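PDB 3KH1: predicted metal-dependent phosphohydrolase from Magnetospirillum magnetotacticum MS-1, which is probably a metal-dependent phosphohydrolase of the HD-domain superfamily, perhaps acting as a 5'-deoxynucleotidase. Local coordinates for residues Arg135-Leu146 against Leu170-Leu181; Arg9-Glu19 against Arg106-Gln115. All coordinates share one frame; numbering follows the deposited sequence.

In the fold
The chain is mostly helical, as HD-domain proteins are, and the two contacts lie on opposite sides of its centre, their own centres about 31 Å apart and their nearest atoms about 14 Å apart. Contact 2 closes first along the chain: helix 8-19 meets the link between helix 96-108 and helix 113-128. Helix 132-151 then follows helix 113-128 and opens contact 1, where it packs on the end of helix 164-177 and the start of helix 179-195. Contact 1 is the more buried and lies near a bound calcium ion. Both touch the second subunit, and Met14 and Leu10 of one chain pack on Leu181 and Arg180 of the other, so the dimer joins the two regions.

Contact 1 (Arg135-Leu146 against Leu170-Leu181); sequences RFADALDRLQPL and LLPRIEAGSKRL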
loop_
_atom_site.group_PDB
_atom_site.type_symbol
_atom_site.label_atom_id
_atom_site.label_comp_id
_atom_site.label_asym_id
_atom_site.label_seq_id
_atom_site.Cartn_x
_atom_site.Cartn_y
_atom_site.Cartn_z
ATOM N N ARG A 135 -16.118 -7.666 5.970
ATOM C CA ARG A 135 -15.782 -8.999 6.397
ATOM C C ARG A 135 -14.630 -9.586 5.587
ATOM O O ARG A 135 -13.736 -10.233 6.144
ATOM C CB ARG A 135 -16.969 -9.965 6.380
ATOM C CG ARG A 135 -17.942 -9.715 7.522
ATOM C CD ARG A 135 -19.062 -10.721 7.576
ATOM N NE ARG A 135 -20.174 -10.238 6.808
ATOM C CZ ARG A 135 -20.554 -10.676 5.617
ATOM N NH1 ARG A 135 -19.876 -11.629 4.958
ATOM N NH2 ARG A 135 -21.625 -10.113 5.059
ATOM N N PHE A 136 -14.623 -9.347 4.279
ATOM C CA PHE A 136 -13.526 -9.870 3.457
ATOM C C PHE A 136 -12.233 -9.103 3.773
ATOM O O PHE A 136 -11.196 -9.691 3.942
ATOM C CB PHE A 136 -13.887 -9.841 1.977
ATOM C CG PHE A 136 -12.931 -10.604 1.126
ATOM C CD1 PHE A 136 -12.794 -11.980 1.261
ATOM C CD2 PHE A 136 -12.153 -9.948 0.161
ATOM C CE1 PHE A 136 -11.888 -12.648 0.491
ATOM C CE2 PHE A 136 -11.236 -10.647 -0.639
ATOM C CZ PHE A 136 -11.128 -11.977 -0.472
ATOM N N ALA A 137 -12.339 -7.777 3.910
ATOM C CA ALA A 137 -11.182 -6.960 4.304
ATOM C C ALA A 137 -10.591 -7.437 5.633
ATOM O O ALA A 137 -9.368 -7.644 5.768
ATOM C CB ALA A 137 -11.611 -5.490 4.431
ATOM N N ASP A 138 -11.451 -7.636 6.631
ATOM C CA ASP A 138 -11.004 -8.043 7.954
ATOM C C ASP A 138 -10.380 -9.451 7.919
ATOM O O ASP A 138 -9.376 -9.711 8.585
ATOM C CB ASP A 138 -12.171 -8.015 8.943
ATOM C CG ASP A 138 -11.735 -8.226 10.380
ATOM O OD1 ASP A 138 -10.992 -7.365 10.906
ATOM O OD2 ASP A 138 -12.187 -9.233 10.983
ATOM N N ALA A 139 -10.954 -10.351 7.120
ATOM C CA ALA A 139 -10.412 -11.708 7.013
ATOM C C ALA A 139 -8.986 -11.680 6.463
ATOM O O ALA A 139 -8.094 -12.371 6.976
ATOM C CB ALA A 139 -11.349 -12.509 6.104
ATOM N N LEU A 140 -8.744 -10.847 5.460
ATOM C CA LEU A 140 -7.422 -10.761 4.877
ATOM C C LEU A 140 -6.444 -10.166 5.851
ATOM O O LEU A 140 -5.297 -10.600 6.010
ATOM C CB LEU A 140 -7.436 -9.923 3.630
ATOM C CG LEU A 140 -8.266 -10.472 2.493
ATOM C CD1 LEU A 140 -8.489 -9.374 1.441
ATOM C CD2 LEU A 140 -7.564 -11.677 1.894
ATOM N N ASP A 141 -6.878 -9.148 6.564
ATOM C CA ASP A 141 -6.058 -8.484 7.558
ATOM C C ASP A 141 -5.677 -9.401 8.715
ATOM O O ASP A 141 -4.585 -9.286 9.283
ATOM C CB ASP A 141 -6.749 -7.261 8.114
ATOM C CG ASP A 141 -5.833 -6.446 8.947
ATOM O OD1 ASP A 141 -4.849 -5.929 8.377
ATOM O OD2 ASP A 141 -6.134 -6.301 10.124
ATOM N N ARG A 142 -6.578 -10.321 9.065
ATOM C CA ARG A 142 -6.312 -11.268 10.139
ATOM C C ARG A 142 -5.485 -12.452 9.658
ATOM O O ARG A 142 -4.754 -13.089 10.431
ATOM C CB ARG A 142 -7.632 -11.764 10.728
ATOM C CG ARG A 142 -8.412 -10.697 11.484
ATOM C CD ARG A 142 -8.115 -10.693 12.930
ATOM N NE ARG A 142 -6.712 -10.619 13.333
ATOM C CZ ARG A 142 -5.973 -9.502 13.468
ATOM N NH1 ARG A 142 -6.498 -8.280 13.285
ATOM N NH2 ARG A 142 -4.703 -9.595 13.877
ATOM N N LEU A 143 -5.575 -12.793 8.367
ATOM C CA LEU A 143 -4.795 -13.923 7.825
ATOM C C LEU A 143 -3.327 -13.600 7.735
ATOM O O LEU A 143 -2.461 -14.431 8.033
ATOM C CB LEU A 143 -5.322 -14.227 6.437
ATOM C CG LEU A 143 -4.600 -15.314 5.627
ATOM C CD1 LEU A 143 -4.596 -16.676 6.361
ATOM C CD2 LEU A 143 -5.204 -15.483 4.221
ATOM N N GLN A 144 -3.030 -12.394 7.269
ATOM C CA GLN A 144 -1.643 -12.060 6.984
ATOM C C GLN A 144 -0.673 -12.221 8.180
ATOM O O GLN A 144 0.438 -12.768 7.997
ATOM C CB GLN A 144 -1.539 -10.701 6.298
ATOM C CG GLN A 144 -0.130 -10.252 5.864
ATOM C CD GLN A 144 0.567 -9.381 6.865
ATOM O OE1 GLN A 144 0.152 -9.246 8.033
ATOM N NE2 GLN A 144 1.620 -8.681 6.378
ATOM N N PRO A 145 -1.052 -11.793 9.391
ATOM C CA PRO A 145 -0.128 -11.981 10.502
ATOM C C PRO A 145 0.119 -13.453 10.822
ATOM O O PRO A 145 1.167 -13.795 11.360
ATOM C CB PRO A 145 -0.760 -11.223 11.674
ATOM C CG PRO A 145 -1.733 -10.364 11.035
ATOM C CD PRO A 145 -2.160 -10.890 9.747
ATOM N N LEU A 146 -0.867 -14.300 10.579
ATOM C CA LEU A 146 -0.688 -15.753 10.742
ATOM C C LEU A 146 0.364 -16.287 9.786
ATOM O O LEU A 146 1.264 -17.062 10.164
ATOM C CB LEU A 146 -2.002 -16.502 10.581
ATOM C CG LEU A 146 -3.142 -16.072 11.492
ATOM C CD1 LEU A 146 -4.412 -16.913 11.182
ATOM C CD2 LEU A 146 -2.792 -16.119 12.957
ATOM N N LEU A 170 -9.582 -15.433 17.108
ATOM C CA LEU A 170 -9.477 -14.609 15.912
ATOM C C LEU A 170 -9.878 -15.354 14.623
ATOM O O LEU A 170 -10.312 -14.753 13.660
ATOM C CB LEU A 170 -8.048 -14.090 15.751
ATOM C CG LEU A 170 -7.561 -13.220 16.896
ATOM C CD1 LEU A 170 -6.100 -12.854 16.570
ATOM C CD2 LEU A 170 -8.450 -12.012 17.130
ATOM N N LEU A 171 -9.706 -16.679 14.603
ATOM C CA LEU A 171 -9.915 -17.430 13.367
ATOM C C LEU A 171 -11.350 -17.279 12.786
ATOM O O LEU A 171 -11.509 -17.242 11.556
ATOM C CB LEU A 171 -9.563 -18.914 13.539
ATOM C CG LEU A 171 -8.046 -19.190 13.615
ATOM C CD1 LEU A 171 -7.755 -20.583 14.065
ATOM C CD2 LEU A 171 -7.354 -18.969 12.266
ATOM N N PRO A 172 -12.391 -17.141 13.642
ATOM C CA PRO A 172 -13.718 -16.963 13.039
ATOM C C PRO A 172 -13.859 -15.685 12.203
ATOM O O PRO A 172 -14.723 -15.619 11.315
ATOM C CB PRO A 172 -14.642 -16.925 14.252
ATOM C CG PRO A 172 -13.881 -17.743 15.288
ATOM C CD PRO A 172 -12.467 -17.358 15.094
ATOM N N ARG A 173 -13.017 -14.700 12.446
ATOM C CA ARG A 173 -13.042 -13.497 11.618
ATOM C C ARG A 173 -12.568 -13.779 10.198
ATOM O O ARG A 173 -13.002 -13.126 9.253
ATOM C CB ARG A 173 -12.256 -12.366 12.267
ATOM C CG ARG A 173 -12.963 -11.775 13.466
ATOM C CD ARG A 173 -12.100 -10.937 14.377
ATOM N NE ARG A 173 -11.614 -9.747 13.735
ATOM C CZ ARG A 173 -10.994 -8.762 14.369
ATOM N NH1 ARG A 173 -10.778 -8.838 15.687
ATOM N NH2 ARG A 173 -10.556 -7.707 13.692
ATOM N N ILE A 174 -11.635 -14.706 10.033
ATOM C CA ILE A 174 -11.213 -15.136 8.708
ATOM C C ILE A 174 -12.345 -15.932 8.052
ATOM O O ILE A 174 -12.731 -15.679 6.897
ATOM C CB ILE A 174 -9.881 -15.895 8.762
ATOM C CG1 ILE A 174 -8.800 -15.035 9.474
ATOM C CG2 ILE A 174 -9.448 -16.279 7.354
ATOM C CD1 ILE A 174 -7.479 -15.772 9.693
ATOM N N GLU A 175 -12.895 -16.882 8.794
ATOM C CA GLU A 175 -14.002 -17.701 8.305
ATOM C C GLU A 175 -15.164 -16.846 7.846
ATOM O O GLU A 175 -15.806 -17.180 6.862
ATOM C CB GLU A 175 -14.466 -18.652 9.421
ATOM C CG GLU A 175 -15.446 -19.679 8.997
ATOM C CD GLU A 175 -14.843 -20.882 8.278
ATOM O OE1 GLU A 175 -13.605 -20.917 8.058
ATOM O OE2 GLU A 175 -15.628 -21.800 7.903
ATOM N N ALA A 176 -15.427 -15.764 8.561
ATOM C CA ALA A 176 -16.537 -14.892 8.231
ATOM C C ALA A 176 -16.395 -14.242 6.852
ATOM O O ALA A 176 -17.419 -13.890 6.229
ATOM C CB ALA A 176 -16.751 -13.839 9.345
ATOM N N GLY A 177 -15.159 -14.081 6.362
ATOM C CA GLY A 177 -14.890 -13.528 5.042
ATOM C C GLY A 177 -14.719 -14.558 3.949
ATOM O O GLY A 177 -15.009 -14.290 2.797
ATOM N N SER A 178 -14.213 -15.747 4.300
ATOM C CA SER A 178 -13.985 -16.820 3.348
ATOM C C SER A 178 -13.816 -18.137 4.088
ATOM O O SER A 178 -12.876 -18.291 4.850
ATOM C CB SER A 178 -12.711 -16.589 2.531
ATOM O OG SER A 178 -12.397 -17.727 1.756
ATOM N N LYS A 179 -14.711 -19.084 3.839
ATOM C CA LYS A 179 -14.579 -20.397 4.411
ATOM C C LYS A 179 -13.273 -21.082 3.970
ATOM O O LYS A 179 -12.613 -21.734 4.773
ATOM C CB LYS A 179 -15.799 -21.285 4.090
ATOM C CG LYS A 179 -17.068 -20.855 4.812
ATOM C CD LYS A 179 -18.197 -21.889 4.643
ATOM N N ARG A 180 -12.886 -20.909 2.709
ATOM C CA ARG A 180 -11.668 -21.538 2.209
ATOM C C ARG A 180 -10.419 -20.931 2.901
ATOM O O ARG A 180 -9.489 -21.652 3.287
ATOM C CB ARG A 180 -11.595 -21.388 0.689
ATOM C CG ARG A 180 -10.465 -22.143 0.001
ATOM C CD ARG A 180 -10.742 -23.655 -0.221
ATOM N NE ARG A 180 -9.491 -24.414 -0.365
ATOM C CZ ARG A 180 -8.580 -24.578 0.605
ATOM N NH1 ARG A 180 -8.762 -24.060 1.830
ATOM N NH2 ARG A 180 -7.472 -25.277 0.354
ATOM N N LEU A 181 -10.372 -19.603 3.035
ATOM C CA LEU A 181 -9.238 -18.992 3.730
ATOM C C LEU A 181 -9.263 -19.331 5.217
ATOM O O LEU A 181 -8.194 -19.501 5.824
ATOM C CB LEU A 181 -9.148 -17.487 3.469
ATOM C CG LEU A 181 -8.964 -17.036 2.022
ATOM C CD1 LEU A 181 -8.950 -15.513 2.020
ATOM C CD2 LEU A 181 -7.728 -17.654 1.327
HETATM O O HOH W 1 -14.353 -10.614 9.966
#
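Ala139 and Ile174 bring the two backbones close, their CA atoms 3.9 Å apart, where helix 135-146 crosses helix 170-177 at -135° with the axes 7.4 Å apart. This is close helix-helix packing inside the mostly helical HD domain, and small residues permit it. Gly177 has no side chain to hold its CA away from the Arg135 carbonyl, and the Ala139 methyl rests 3.5 Å from Ile174 O. Beyond Gly177 the chain turns into the next helix, N-capped by Ser178, whose OG accepts from Leu181 N.

Ile174 is a knob in the hole formed by Ala139, Arg142, Leu143 and Leu146. Its CG1 lies beside the backbone N (chi1 -55°) and chi2 is extended, which carries CD1 past Leu143 to meet Leu146 CD1 tip to tip at 3.6 Å. A branched aliphatic chain suits a hole walled by leucines and the first carbons of an arginine. At the other end, Leu181 CD1 packs on Leu140 CD2, while the edge of the Phe136 ring faces the Gly177 carbonyl.

The polar flank is built on Arg173 and Asp138. The arginine grips the carboxylate side-on: Arg173 NH2 lies 2.8 Å from Asp138 OD1 and Arg173 NE 2.9 Å from Asp138 OD2, both through syn lone pairs and nearly straight. The two planes are only 10° apart, so the paired bonds fix the rotation of both groups. Asp138 probably balances the charge of Arg173. Arg142 bends at chi2 and chi3 to lay its CD over one face of the Arg173 guanidinium; its side chain lies about 6 Å from the bound calcium ion. Asp138 OD2 also accepts from a water, which donates its other hydrogen to Arg173 O at 2.9 Å.

Contact 2 (Arg9-Glu19 against Arg106-Gln115); sequences RLAAQMSFVVE and RLFGLLPPDQ
Phe16 drives its ring from helix 9-19 into the turn joining helix 96-108 to helix 113-128. With CG anti to the backbone N (chi1 -175°), the ring leaves the helix and slides against Leu111, whose CG sits over one face, 4.0 Å from the ring centroid, in a CH-pi contact. The ring edge meets Leu107 O, 3.2 Å from Phe16 CD1, and CZ touches Phe108. A flat aromatic suits this place, offering a face to the leucine and an edge to the carbonyl. The type I turn from Phe108 to Leu111 places Leu110 beside it. Leu110 CD1 lies 3.7 Å from Glu19 CB, along the glutamate's aliphatic part, and a water donates to both Leu110 O and Ser15 OG.

Arg9 forms the far end, long enough to reach past Pro112 to Asp114. The compact proline ring sets CG over one face of its guanidinium, which grips Asp114 end-on: NH1 to OD1 is 2.8 Å and NH2 to OD2 3.1 Å, the second bond the more bent. Arg9 NE pairs with Glu57 of the second subunit. Gln13 NE2 donates to Gln115 OE1 at 2.8 Å, from above the carbonyl plane, while Gln13 OE1 bonds Tyr58 of the second subunit.

At the other end Arg106 NH2 and NH1 converge on Glu19 OE2, at 2.9 and 3.3 Å, from the same face of a carboxylate turned 80° to the guanidinium. Lys22 pairs with the same oxygen, and Asp81 with Arg106 NE. Arg9 thus holds two oxygens, whereas the Arg106 grip on one shared oxygen probably leans more on charge than on direction.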
loop_
_atom_site.group_PDB
_atom_site.type_symbol
_atom_site.label_atom_id
_atom_site.label_comp_id
_atom_site.label_asym_id
_atom_site.label_seq_id
_atom_site.Cartn_x
_atom_site.Cartn_y
_atom_site.Cartn_z
ATOM N N ARG A 9 -10.112 22.607 -3.249
ATOM C CA ARG A 9 -10.393 21.175 -3.129
ATOM C C ARG A 9 -9.125 20.357 -3.364
ATOM O O ARG A 9 -8.802 19.465 -2.581
ATOM C CB ARG A 9 -11.504 20.795 -4.121
ATOM C CG ARG A 9 -11.759 19.285 -4.200
ATOM C CD ARG A 9 -12.945 19.000 -5.109
ATOM N NE ARG A 9 -13.183 17.569 -5.187
ATOM C CZ ARG A 9 -13.856 16.865 -4.274
ATOM N NH1 ARG A 9 -14.436 17.444 -3.240
ATOM N NH2 ARG A 9 -13.977 15.554 -4.398
ATOM N N LEU A 10 -8.412 20.648 -4.449
ATOM C CA LEU A 10 -7.203 19.896 -4.798
ATOM C C LEU A 10 -6.158 20.156 -3.690
ATOM O O LEU A 10 -5.433 19.242 -3.327
ATOM C CB LEU A 10 -6.718 20.281 -6.194
ATOM C CG LEU A 10 -5.494 19.497 -6.672
ATOM C CD1 LEU A 10 -5.671 17.965 -6.625
ATOM C CD2 LEU A 10 -5.125 19.993 -8.076
ATOM N N ALA A 11 -6.034 21.387 -3.183
ATOM C CA ALA A 11 -5.051 21.621 -2.135
ATOM C C ALA A 11 -5.354 20.794 -0.881
ATOM O O ALA A 11 -4.421 20.291 -0.248
ATOM C CB ALA A 11 -5.001 23.094 -1.788
ATOM N N ALA A 12 -6.625 20.645 -0.538
ATOM C CA ALA A 12 -7.018 19.857 0.623
ATOM C C ALA A 12 -6.659 18.397 0.380
ATOM O O ALA A 12 -6.043 17.727 1.233
ATOM C CB ALA A 12 -8.523 20.019 0.928
ATOM N N GLN A 13 -6.972 17.890 -0.817
ATOM C CA GLN A 13 -6.595 16.518 -1.178
ATOM C C GLN A 13 -5.087 16.284 -1.091
ATOM O O GLN A 13 -4.633 15.292 -0.519
ATOM C CB GLN A 13 -7.130 16.172 -2.573
ATOM C CG GLN A 13 -8.639 16.138 -2.584
ATOM C CD GLN A 13 -9.234 16.170 -3.988
ATOM O OE1 GLN A 13 -8.681 16.816 -4.890
ATOM N NE2 GLN A 13 -10.355 15.421 -4.195
HETATM N N MSE A 14 -4.293 17.229 -1.591
HETATM C CA MSE A 14 -2.839 17.070 -1.541
HETATM C C MSE A 14 -2.321 17.145 -0.118
HETATM O O MSE A 14 -1.388 16.411 0.231
HETATM C CB MSE A 14 -2.122 18.125 -2.389
HETATM C CG MSE A 14 -2.419 18.021 -3.851
HETATM SE SE MSE A 14 -2.088 16.248 -4.603
HETATM C CE MSE A 14 -2.250 16.749 -6.419
ATOM N N SER A 15 -2.952 17.972 0.734
ATOM C CA SER A 15 -2.532 18.064 2.125
ATOM C C SER A 15 -2.693 16.703 2.846
ATOM O O SER A 15 -1.821 16.301 3.622
ATOM C CB SER A 15 -3.274 19.169 2.841
ATOM O OG SER A 15 -4.586 18.808 3.270
ATOM N N PHE A 16 -3.753 15.964 2.501
ATOM C CA PHE A 16 -3.960 14.631 3.046
ATOM C C PHE A 16 -2.918 13.656 2.502
ATOM O O PHE A 16 -2.313 12.908 3.266
ATOM C CB PHE A 16 -5.374 14.158 2.711
ATOM C CG PHE A 16 -5.753 12.836 3.331
ATOM C CD1 PHE A 16 -6.164 12.751 4.639
ATOM C CD2 PHE A 16 -5.735 11.693 2.567
ATOM C CE1 PHE A 16 -6.535 11.555 5.188
ATOM C CE2 PHE A 16 -6.098 10.471 3.140
ATOM C CZ PHE A 16 -6.525 10.436 4.440
ATOM N N VAL A 17 -2.677 13.698 1.185
ATOM C CA VAL A 17 -1.662 12.870 0.528
ATOM C C VAL A 17 -0.310 13.035 1.216
ATOM O O VAL A 17 0.406 12.027 1.477
ATOM C CB VAL A 17 -1.600 13.084 -0.987
ATOM C CG1 VAL A 17 -0.393 12.338 -1.605
ATOM C CG2 VAL A 17 -2.941 12.640 -1.680
ATOM N N VAL A 18 0.081 14.272 1.485
ATOM C CA VAL A 18 1.356 14.533 2.133
ATOM C C VAL A 18 1.377 14.036 3.586
ATOM O O VAL A 18 2.365 13.444 4.040
ATOM C CB VAL A 18 1.731 16.039 2.005
ATOM C CG1 VAL A 18 2.918 16.404 2.907
ATOM C CG2 VAL A 18 1.986 16.366 0.497
ATOM N N GLU A 19 0.309 14.315 4.330
ATOM C CA GLU A 19 0.215 13.952 5.744
ATOM C C GLU A 19 0.351 12.448 5.979
ATOM O O GLU A 19 1.034 12.010 6.905
ATOM C CB GLU A 19 -1.096 14.433 6.310
ATOM C CG GLU A 19 -1.253 14.141 7.822
ATOM C CD GLU A 19 -0.350 14.949 8.782
ATOM O OE1 GLU A 19 0.376 15.877 8.367
ATOM O OE2 GLU A 19 -0.412 14.693 10.012
ATOM N N ARG A 106 -9.250 14.490 12.766
ATOM C CA ARG A 106 -8.174 15.363 12.349
ATOM C C ARG A 106 -7.668 14.987 10.972
ATOM O O ARG A 106 -7.451 15.845 10.111
ATOM C CB ARG A 106 -7.002 15.325 13.327
ATOM C CG ARG A 106 -5.915 16.334 12.968
ATOM C CD ARG A 106 -4.699 16.194 13.842
ATOM N NE ARG A 106 -3.815 15.091 13.438
ATOM C CZ ARG A 106 -2.925 15.128 12.434
ATOM N NH1 ARG A 106 -2.773 16.206 11.660
ATOM N NH2 ARG A 106 -2.126 14.107 12.242
ATOM N N LEU A 107 -7.447 13.682 10.765
ATOM C CA LEU A 107 -6.802 13.212 9.553
ATOM C C LEU A 107 -7.749 13.249 8.371
ATOM O O LEU A 107 -7.421 13.872 7.350
ATOM C CB LEU A 107 -6.214 11.811 9.773
ATOM C CG LEU A 107 -4.925 11.850 10.650
ATOM C CD1 LEU A 107 -4.702 10.538 11.350
ATOM C CD2 LEU A 107 -3.743 12.322 9.791
ATOM N N PHE A 108 -8.884 12.550 8.447
ATOM C CA PHE A 108 -9.866 12.633 7.355
ATOM C C PHE A 108 -10.380 14.071 7.191
ATOM O O PHE A 108 -10.733 14.460 6.084
ATOM C CB PHE A 108 -11.013 11.616 7.532
ATOM C CG PHE A 108 -10.525 10.174 7.521
ATOM C CD1 PHE A 108 -9.831 9.657 6.432
ATOM C CD2 PHE A 108 -10.711 9.337 8.608
ATOM C CE1 PHE A 108 -9.357 8.354 6.427
ATOM C CE2 PHE A 108 -10.221 8.021 8.579
ATOM C CZ PHE A 108 -9.569 7.562 7.511
ATOM N N GLY A 109 -10.334 14.868 8.260
ATOM C CA GLY A 109 -10.799 16.247 8.206
ATOM C C GLY A 109 -9.922 17.115 7.323
ATOM O O GLY A 109 -10.325 18.220 6.981
ATOM N N LEU A 110 -8.713 16.665 6.975
ATOM C CA LEU A 110 -7.886 17.364 5.981
ATOM C C LEU A 110 -8.518 17.335 4.573
ATOM O O LEU A 110 -8.272 18.203 3.749
ATOM C CB LEU A 110 -6.482 16.766 5.927
ATOM C CG LEU A 110 -5.604 16.953 7.183
ATOM C CD1 LEU A 110 -4.306 16.144 7.043
ATOM C CD2 LEU A 110 -5.319 18.448 7.468
ATOM N N LEU A 111 -9.281 16.291 4.285
ATOM C CA LEU A 111 -9.880 16.129 2.962
ATOM C C LEU A 111 -11.013 17.131 2.756
ATOM O O LEU A 111 -11.557 17.666 3.728
ATOM C CB LEU A 111 -10.416 14.701 2.800
ATOM C CG LEU A 111 -9.340 13.619 2.691
ATOM C CD1 LEU A 111 -9.959 12.249 3.005
ATOM C CD2 LEU A 111 -8.663 13.694 1.315
ATOM N N PRO A 112 -11.392 17.359 1.487
ATOM C CA PRO A 112 -12.630 18.092 1.272
ATOM C C PRO A 112 -13.801 17.404 1.997
ATOM O O PRO A 112 -13.756 16.194 2.196
ATOM C CB PRO A 112 -12.846 18.043 -0.238
ATOM C CG PRO A 112 -11.661 17.457 -0.807
ATOM C CD PRO A 112 -10.801 16.862 0.238
ATOM N N PRO A 113 -14.838 18.159 2.387
ATOM C CA PRO A 113 -15.914 17.563 3.190
ATOM C C PRO A 113 -16.538 16.267 2.669
ATOM O O PRO A 113 -16.842 15.395 3.481
ATOM C CB PRO A 113 -16.962 18.673 3.251
ATOM C CG PRO A 113 -16.138 19.909 3.198
ATOM C CD PRO A 113 -14.984 19.624 2.284
ATOM N N ASP A 114 -16.774 16.152 1.360
ATOM C CA ASP A 114 -17.376 14.950 0.806
ATOM C C ASP A 114 -16.477 13.717 1.057
ATOM O O ASP A 114 -16.931 12.681 1.521
ATOM C CB ASP A 114 -17.745 15.109 -0.679
ATOM C CG ASP A 114 -16.532 15.329 -1.582
ATOM O OD1 ASP A 114 -15.580 16.002 -1.189
ATOM O OD2 ASP A 114 -16.527 14.840 -2.721
ATOM N N GLN A 115 -15.198 13.869 0.820
ATOM C CA GLN A 115 -14.288 12.794 1.022
ATOM C C GLN A 115 -13.950 12.562 2.485
ATOM O O GLN A 115 -13.749 11.423 2.899
ATOM C CB GLN A 115 -12.997 13.029 0.224
ATOM C CG GLN A 115 -13.140 12.837 -1.279
ATOM C CD GLN A 115 -11.854 13.064 -1.996
ATOM O OE1 GLN A 115 -11.213 14.110 -1.823
ATOM N NE2 GLN A 115 -11.466 12.102 -2.837
HETATM O O HOH W 2 -7.075 20.600 4.382
HETATM O O HOH W 3 -0.629 17.651 10.247
#